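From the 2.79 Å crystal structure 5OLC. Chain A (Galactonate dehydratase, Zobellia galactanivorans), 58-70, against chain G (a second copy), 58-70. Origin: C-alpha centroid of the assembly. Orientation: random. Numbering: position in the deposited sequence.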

ATOM      1  N   GLY A  58       8.165 -34.321 -13.796  1.00 62.89           N
ATOM      2  CA  GLY A  58       7.462 -33.770 -14.949  1.00 62.89           C
ATOM      3  C   GLY A  58       7.482 -34.670 -16.169  1.00 67.10           C
ATOM      4  O   GLY A  58       7.472 -35.894 -16.012  1.00 68.54           O
ATOM      5  N   PRO A  59       7.519 -34.112 -17.411  1.00 61.37           N
ATOM      6  CA  PRO A  59       7.530 -34.976 -18.611  1.00 59.70           C
ATOM      7  C   PRO A  59       8.915 -35.579 -18.905  1.00 58.48           C
ATOM      8  O   PRO A  59       9.835 -34.911 -19.407  1.00 57.68           O
ATOM      9  CB  PRO A  59       6.998 -34.055 -19.724  1.00 61.45           C
ATOM     10  CG  PRO A  59       6.795 -32.695 -19.086  1.00 65.91           C
ATOM     11  CD  PRO A  59       7.540 -32.689 -17.796  1.00 62.03           C
ATOM     12  N   ALA A  60       9.047 -36.861 -18.561  1.00 50.98           N
ATOM     13  CA  ALA A  60      10.262 -37.657 -18.660  1.00 49.57           C
ATOM     14  C   ALA A  60      11.208 -37.287 -19.823  1.00 55.14           C
ATOM     15  O   ALA A  60      12.288 -36.753 -19.574  1.00 56.29           O
ATOM     16  CB  ALA A  60       9.919 -39.130 -18.703  1.00 49.51           C
ATOM     17  N   ALA A  61      10.797 -37.530 -21.074  1.00 51.30           N
ATOM     18  CA  ALA A  61      11.614 -37.309 -22.268  1.00 50.56           C
ATOM     19  C   ALA A  61      12.082 -35.853 -22.483  1.00 54.71           C
ATOM     20  O   ALA A  61      13.105 -35.624 -23.140  1.00 52.03           O
ATOM     21  CB  ALA A  61      10.874 -37.817 -23.479  1.00 51.23           C
ATOM     22  N   VAL A  62      11.340 -34.882 -21.902  1.00 53.44           N
ATOM     23  CA  VAL A  62      11.662 -33.453 -21.974  1.00 53.66           C
ATOM     24  C   VAL A  62      12.724 -33.138 -20.940  1.00 57.54           C
ATOM     25  O   VAL A  62      13.619 -32.324 -21.208  1.00 57.11           O
ATOM     26  CB  VAL A  62      10.433 -32.532 -21.808  1.00 57.80           C
ATOM     27  CG1 VAL A  62      10.642 -31.222 -22.562  1.00 57.82           C
ATOM     28  CG2 VAL A  62       9.161 -33.220 -22.284  1.00 57.66           C
ATOM     29  N   ILE A  63      12.622 -33.791 -19.756  1.00 53.63           N
ATOM     30  CA  ILE A  63      13.589 -33.636 -18.663  1.00 53.88           C
ATOM     31  C   ILE A  63      14.931 -34.274 -19.076  1.00 56.61           C
ATOM     32  O   ILE A  63      16.002 -33.717 -18.810  1.00 56.60           O
ATOM     33  CB  ILE A  63      13.005 -34.192 -17.316  1.00 57.19           C
ATOM     34  CG1 ILE A  63      11.925 -33.238 -16.748  1.00 57.35           C
ATOM     35  CG2 ILE A  63      14.096 -34.463 -16.256  1.00 57.62           C
ATOM     36  CD1 ILE A  63      10.879 -33.913 -15.997  1.00 61.57           C
ATOM     37  N   LYS A  64      14.840 -35.424 -19.759  1.00 51.42           N
ATOM     38  CA  LYS A  64      15.961 -36.206 -20.222  1.00 51.21           C
ATOM     39  C   LYS A  64      16.827 -35.407 -21.201  1.00 56.21           C
ATOM     40  O   LYS A  64      18.047 -35.535 -21.190  1.00 57.45           O
ATOM     41  CB  LYS A  64      15.433 -37.480 -20.867  1.00 54.20           C
ATOM     42  CG  LYS A  64      16.439 -38.630 -20.888  1.00 66.51           C
ATOM     43  CD  LYS A  64      16.761 -39.072 -22.301  1.00 63.42           C
ATOM     44  CE  LYS A  64      18.114 -38.590 -22.760  1.00 58.38           C
ATOM     45  NZ  LYS A  64      18.336 -38.878 -24.205  1.00 61.81           N
ATOM     46  N   SER A  65      16.205 -34.567 -22.025  1.00 51.22           N
ATOM     47  CA  SER A  65      16.939 -33.741 -22.979  1.00 49.91           C
ATOM     48  C   SER A  65      17.570 -32.570 -22.252  1.00 52.24           C
ATOM     49  O   SER A  65      18.613 -32.067 -22.688  1.00 50.71           O
ATOM     50  CB  SER A  65      16.005 -33.242 -24.075  1.00 51.90           C
ATOM     51  OG  SER A  65      15.460 -34.352 -24.762  1.00 57.57           O
ATOM     52  N   GLY A  66      16.907 -32.145 -21.165  1.00 48.10           N
ATOM     53  CA  GLY A  66      17.353 -31.059 -20.308  1.00 47.80           C
ATOM     54  C   GLY A  66      18.685 -31.404 -19.692  1.00 51.12           C
ATOM     55  O   GLY A  66      19.636 -30.628 -19.828  1.00 51.02           O
ATOM     56  N   ILE A  67      18.775 -32.626 -19.080  1.00 45.84           N
ATOM     57  CA  ILE A  67      20.002 -33.154 -18.473  1.00 44.40           C
ATOM     58  C   ILE A  67      21.112 -33.149 -19.536  1.00 53.29           C
ATOM     59  O   ILE A  67      22.203 -32.629 -19.262  1.00 55.09           O
ATOM     60  CB  ILE A  67      19.777 -34.546 -17.861  1.00 45.47           C
ATOM     61  CG1 ILE A  67      18.885 -34.452 -16.612  1.00 44.17           C
ATOM     62  CG2 ILE A  67      21.115 -35.213 -17.541  1.00 45.25           C
ATOM     63  CD1 ILE A  67      17.888 -35.547 -16.447  1.00 39.84           C
ATOM     64  N   ASP A  68      20.795 -33.644 -20.770  1.00 49.02           N
ATOM     65  CA  ASP A  68      21.696 -33.665 -21.928  1.00 48.57           C
ATOM     66  C   ASP A  68      22.217 -32.265 -22.277  1.00 51.27           C
ATOM     67  O   ASP A  68      23.330 -32.140 -22.805  1.00 49.88           O
ATOM     68  CB  ASP A  68      20.988 -34.245 -23.156  1.00 50.88           C
ATOM     69  CG  ASP A  68      20.594 -35.716 -23.119  1.00 65.78           C
ATOM     70  OD1 ASP A  68      20.966 -36.415 -22.151  1.00 66.06           O
ATOM     71  OD2 ASP A  68      19.937 -36.175 -24.078  1.00 75.25           O
ATOM     72  N   PHE A  69      21.396 -31.216 -22.001  1.00 47.30           N
ATOM     73  CA  PHE A  69      21.768 -29.825 -22.268  1.00 46.43           C
ATOM     74  C   PHE A  69      22.890 -29.363 -21.353  1.00 49.92           C
ATOM     75  O   PHE A  69      23.833 -28.738 -21.834  1.00 47.83           O
ATOM     76  CB  PHE A  69      20.546 -28.876 -22.207  1.00 47.33           C
ATOM     77  CG  PHE A  69      20.912 -27.407 -22.250  1.00 47.73           C
ATOM     78  CD1 PHE A  69      21.257 -26.790 -23.452  1.00 49.14           C
ATOM     79  CD2 PHE A  69      20.934 -26.646 -21.088  1.00 48.89           C
ATOM     80  CE1 PHE A  69      21.621 -25.439 -23.483  1.00 49.19           C
ATOM     81  CE2 PHE A  69      21.289 -25.298 -21.124  1.00 50.28           C
ATOM     82  CZ  PHE A  69      21.635 -24.705 -22.319  1.00 47.54           C
ATOM     83  N   PHE A  70      22.787 -29.682 -20.049  1.00 48.55           N
ATOM     84  CA  PHE A  70      23.773 -29.310 -19.027  1.00 48.98           C
ATOM     85  C   PHE A  70      24.966 -30.229 -18.968  1.00 54.80           C
ATOM     86  O   PHE A  70      26.000 -29.824 -18.425  1.00 56.79           O
ATOM     87  CB  PHE A  70      23.143 -29.259 -17.623  1.00 50.71           C
ATOM     88  CG  PHE A  70      21.972 -28.315 -17.487  1.00 52.50           C
ATOM     89  CD1 PHE A  70      22.140 -26.942 -17.649  1.00 54.54           C
ATOM     90  CD2 PHE A  70      20.703 -28.797 -17.178  1.00 54.90           C
ATOM     91  CE1 PHE A  70      21.064 -26.077 -17.531  1.00 55.36           C
ATOM     92  CE2 PHE A  70      19.625 -27.930 -17.056  1.00 57.53           C
ATOM     93  CZ  PHE A  70      19.814 -26.576 -17.227  1.00 55.59           C
TER
ATOM     94  N   GLY G  58      14.858 -21.065 -27.611  1.00 63.32           N
ATOM     95  CA  GLY G  58      15.582 -21.642 -26.488  1.00 63.32           C
ATOM     96  C   GLY G  58      16.469 -22.816 -26.871  1.00 68.05           C
ATOM     97  O   GLY G  58      17.019 -22.842 -27.983  1.00 68.07           O
ATOM     98  N   PRO G  59      16.622 -23.825 -25.963  1.00 63.99           N
ATOM     99  CA  PRO G  59      17.472 -24.977 -26.291  1.00 63.41           C
ATOM    100  C   PRO G  59      16.767 -25.969 -27.222  1.00 64.84           C
ATOM    101  O   PRO G  59      15.881 -26.736 -26.810  1.00 64.87           O
ATOM    102  CB  PRO G  59      17.835 -25.555 -24.913  1.00 65.11           C
ATOM    103  CG  PRO G  59      17.121 -24.686 -23.885  1.00 68.84           C
ATOM    104  CD  PRO G  59      16.057 -23.965 -24.605  1.00 64.77           C
ATOM    105  N   ALA G  60      17.163 -25.916 -28.501  1.00 58.25           N
ATOM    106  CA  ALA G  60      16.612 -26.698 -29.608  1.00 56.32           C
ATOM    107  C   ALA G  60      16.115 -28.102 -29.244  1.00 57.40           C
ATOM    108  O   ALA G  60      14.904 -28.324 -29.264  1.00 57.45           O
ATOM    109  CB  ALA G  60      17.606 -26.770 -30.747  1.00 56.51           C
ATOM    110  N   ALA G  61      17.026 -29.018 -28.865  1.00 51.55           N
ATOM    111  CA  ALA G  61      16.713 -30.412 -28.546  1.00 51.12           C
ATOM    112  C   ALA G  61      15.709 -30.625 -27.401  1.00 55.28           C
ATOM    113  O   ALA G  61      15.044 -31.662 -27.355  1.00 52.35           O
ATOM    114  CB  ALA G  61      17.986 -31.160 -28.266  1.00 52.18           C
ATOM    115  N   VAL G  62      15.594 -29.631 -26.495  1.00 55.22           N
ATOM    116  CA  VAL G  62      14.666 -29.646 -25.360  1.00 55.73           C
ATOM    117  C   VAL G  62      13.303 -29.223 -25.841  1.00 60.95           C
ATOM    118  O   VAL G  62      12.295 -29.779 -25.391  1.00 61.85           O
ATOM    119  CB  VAL G  62      15.123 -28.796 -24.154  1.00 59.76           C
ATOM    120  CG1 VAL G  62      14.607 -29.412 -22.856  1.00 59.56           C
ATOM    121  CG2 VAL G  62      16.642 -28.673 -24.110  1.00 59.70           C
ATOM    122  N   ILE G  63      13.268 -28.249 -26.770  1.00 56.49           N
ATOM    123  CA  ILE G  63      12.024 -27.753 -27.372  1.00 56.27           C
ATOM    124  C   ILE G  63      11.426 -28.846 -28.278  1.00 57.68           C
ATOM    125  O   ILE G  63      10.199 -29.045 -28.305  1.00 58.10           O
ATOM    126  CB  ILE G  63      12.265 -26.386 -28.105  1.00 59.61           C
ATOM    127  CG1 ILE G  63      12.439 -25.249 -27.076  1.00 60.29           C
ATOM    128  CG2 ILE G  63      11.151 -26.034 -29.109  1.00 59.85           C
ATOM    129  CD1 ILE G  63      13.319 -24.189 -27.510  1.00 66.51           C
ATOM    130  N   LYS G  64      12.318 -29.564 -28.994  1.00 49.27           N
ATOM    131  CA  LYS G  64      11.984 -30.626 -29.925  1.00 46.47           C
ATOM    132  C   LYS G  64      11.263 -31.768 -29.213  1.00 46.57           C
ATOM    133  O   LYS G  64      10.352 -32.365 -29.778  1.00 44.63           O
ATOM    134  CB  LYS G  64      13.264 -31.108 -30.604  1.00 47.61           C
ATOM    135  CG  LYS G  64      13.037 -31.770 -31.942  1.00 44.98           C
ATOM    136  CD  LYS G  64      13.503 -33.195 -31.945  1.00 49.23           C
ATOM    137  CE  LYS G  64      12.353 -34.179 -31.885  1.00 53.76           C
ATOM    138  NZ  LYS G  64      12.843 -35.573 -31.736  1.00 50.62           N
ATOM    139  N   SER G  65      11.642 -32.040 -27.966  1.00 42.67           N
ATOM    140  CA  SER G  65      11.011 -33.091 -27.183  1.00 43.17           C
ATOM    141  C   SER G  65       9.675 -32.624 -26.665  1.00 50.40           C
ATOM    142  O   SER G  65       8.768 -33.449 -26.466  1.00 49.26           O
ATOM    143  CB  SER G  65      11.912 -33.499 -26.032  1.00 45.01           C
ATOM    144  OG  SER G  65      13.112 -34.007 -26.586  1.00 53.52           O
ATOM    145  N   GLY G  66       9.588 -31.299 -26.436  1.00 48.83           N
ATOM    146  CA  GLY G  66       8.389 -30.617 -25.966  1.00 48.59           C
ATOM    147  C   GLY G  66       7.279 -30.788 -26.975  1.00 53.18           C
ATOM    148  O   GLY G  66       6.197 -31.273 -26.626  1.00 54.16           O
ATOM    149  N   ILE G  67       7.580 -30.469 -28.263  1.00 47.59           N
ATOM    150  CA  ILE G  67       6.644 -30.634 -29.383  1.00 45.95           C
ATOM    151  C   ILE G  67       6.152 -32.087 -29.414  1.00 50.39           C
ATOM    152  O   ILE G  67       4.942 -32.312 -29.458  1.00 50.53           O
ATOM    153  CB  ILE G  67       7.281 -30.199 -30.718  1.00 47.92           C
ATOM    154  CG1 ILE G  67       7.486 -28.675 -30.761  1.00 48.53           C
ATOM    155  CG2 ILE G  67       6.425 -30.647 -31.875  1.00 47.53           C
ATOM    156  CD1 ILE G  67       8.771 -28.221 -31.383  1.00 54.27           C
ATOM    157  N   ASP G  68       7.089 -33.060 -29.302  1.00 46.74           N
ATOM    158  CA  ASP G  68       6.798 -34.500 -29.255  1.00 46.72           C
ATOM    159  C   ASP G  68       5.828 -34.848 -28.126  1.00 50.05           C
ATOM    160  O   ASP G  68       5.071 -35.809 -28.259  1.00 47.35           O
ATOM    161  CB  ASP G  68       8.089 -35.315 -29.063  1.00 48.46           C
ATOM    162  CG  ASP G  68       9.105 -35.284 -30.181  1.00 58.28           C
ATOM    163  OD1 ASP G  68       8.792 -34.727 -31.260  1.00 59.45           O
ATOM    164  OD2 ASP G  68      10.198 -35.856 -29.995  1.00 63.36           O
ATOM    165  N   PHE G  69       5.881 -34.082 -27.003  1.00 48.40           N
ATOM    166  CA  PHE G  69       5.014 -34.294 -25.845  1.00 48.75           C
ATOM    167  C   PHE G  69       3.564 -33.963 -26.193  1.00 53.86           C
ATOM    168  O   PHE G  69       2.681 -34.733 -25.836  1.00 55.81           O
ATOM    169  CB  PHE G  69       5.498 -33.509 -24.596  1.00 50.31           C
ATOM    170  CG  PHE G  69       4.504 -33.512 -23.452  1.00 51.39           C
ATOM    171  CD1 PHE G  69       4.360 -34.626 -22.634  1.00 54.28           C
ATOM    172  CD2 PHE G  69       3.689 -32.413 -23.215  1.00 52.60           C
ATOM    173  CE1 PHE G  69       3.438 -34.628 -21.585  1.00 54.54           C
ATOM    174  CE2 PHE G  69       2.753 -32.426 -22.176  1.00 54.95           C
ATOM    175  CZ  PHE G  69       2.633 -33.532 -21.371  1.00 52.81           C
ATOM    176  N   PHE G  70       3.325 -32.833 -26.879  1.00 48.08           N
ATOM    177  CA  PHE G  70       1.981 -32.388 -27.261  1.00 47.42           C
ATOM    178  C   PHE G  70       1.452 -33.033 -28.518  1.00 52.03           C
ATOM    179  O   PHE G  70       0.236 -33.002 -28.747  1.00 51.68           O
ATOM    180  CB  PHE G  70       1.933 -30.863 -27.455  1.00 48.97           C
ATOM    181  CG  PHE G  70       2.354 -30.053 -26.260  1.00 50.21           C
ATOM    182  CD1 PHE G  70       1.606 -30.079 -25.085  1.00 53.28           C
ATOM    183  CD2 PHE G  70       3.483 -29.238 -26.313  1.00 51.77           C
ATOM    184  CE1 PHE G  70       1.996 -29.334 -23.971  1.00 54.02           C
ATOM    185  CE2 PHE G  70       3.871 -28.488 -25.204  1.00 54.56           C
ATOM    186  CZ  PHE G  70       3.122 -28.534 -24.041  1.00 52.94           C
TER

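Two copies of the same helix, one from chain A and one from chain G of galactonate dehydratase, pack antiparallel: their axes run at 176° and approach to 8.4 Å, and the two stretches bury 424 Å², both sides summed. The backbones come nearest where Val A62 faces Ser G65 and Ser A65 faces Val G62, with 5.3 Å between CA atoms in each pair. The valines cover the most surface. Each is a knob in a hole of the partner helix, Val A62 among Val G62, Ser G65, Gly G66 and Phe G69, and Val G62 in the matching pocket. Val A62 CG1 lies 4.0 Å from the backbone N of Gly G66. The valines also meet each other, CG1 of Val A62 lying 4.4 Å from CG1 of Val G62. At the centre, Ser A65 OG and Ser G65 OG share a hydrogen bond of 3.0 Å, in which either hydroxyl could donate; it is the only one between the stretches, and most remaining contact is van der Waals packing. Toward the ends, Phe A69 CD1 packs 3.9 Å from Pro G59 CB, and Phe G69 CD1 lies 4.0 Å from Pro A59 CB, aromatic carbon against aliphatic ring. Lys A64 and Asp A68 stay out of the contact, pairing instead along their own helix through a salt bridge, NZ to OD2, of 3.1 Å.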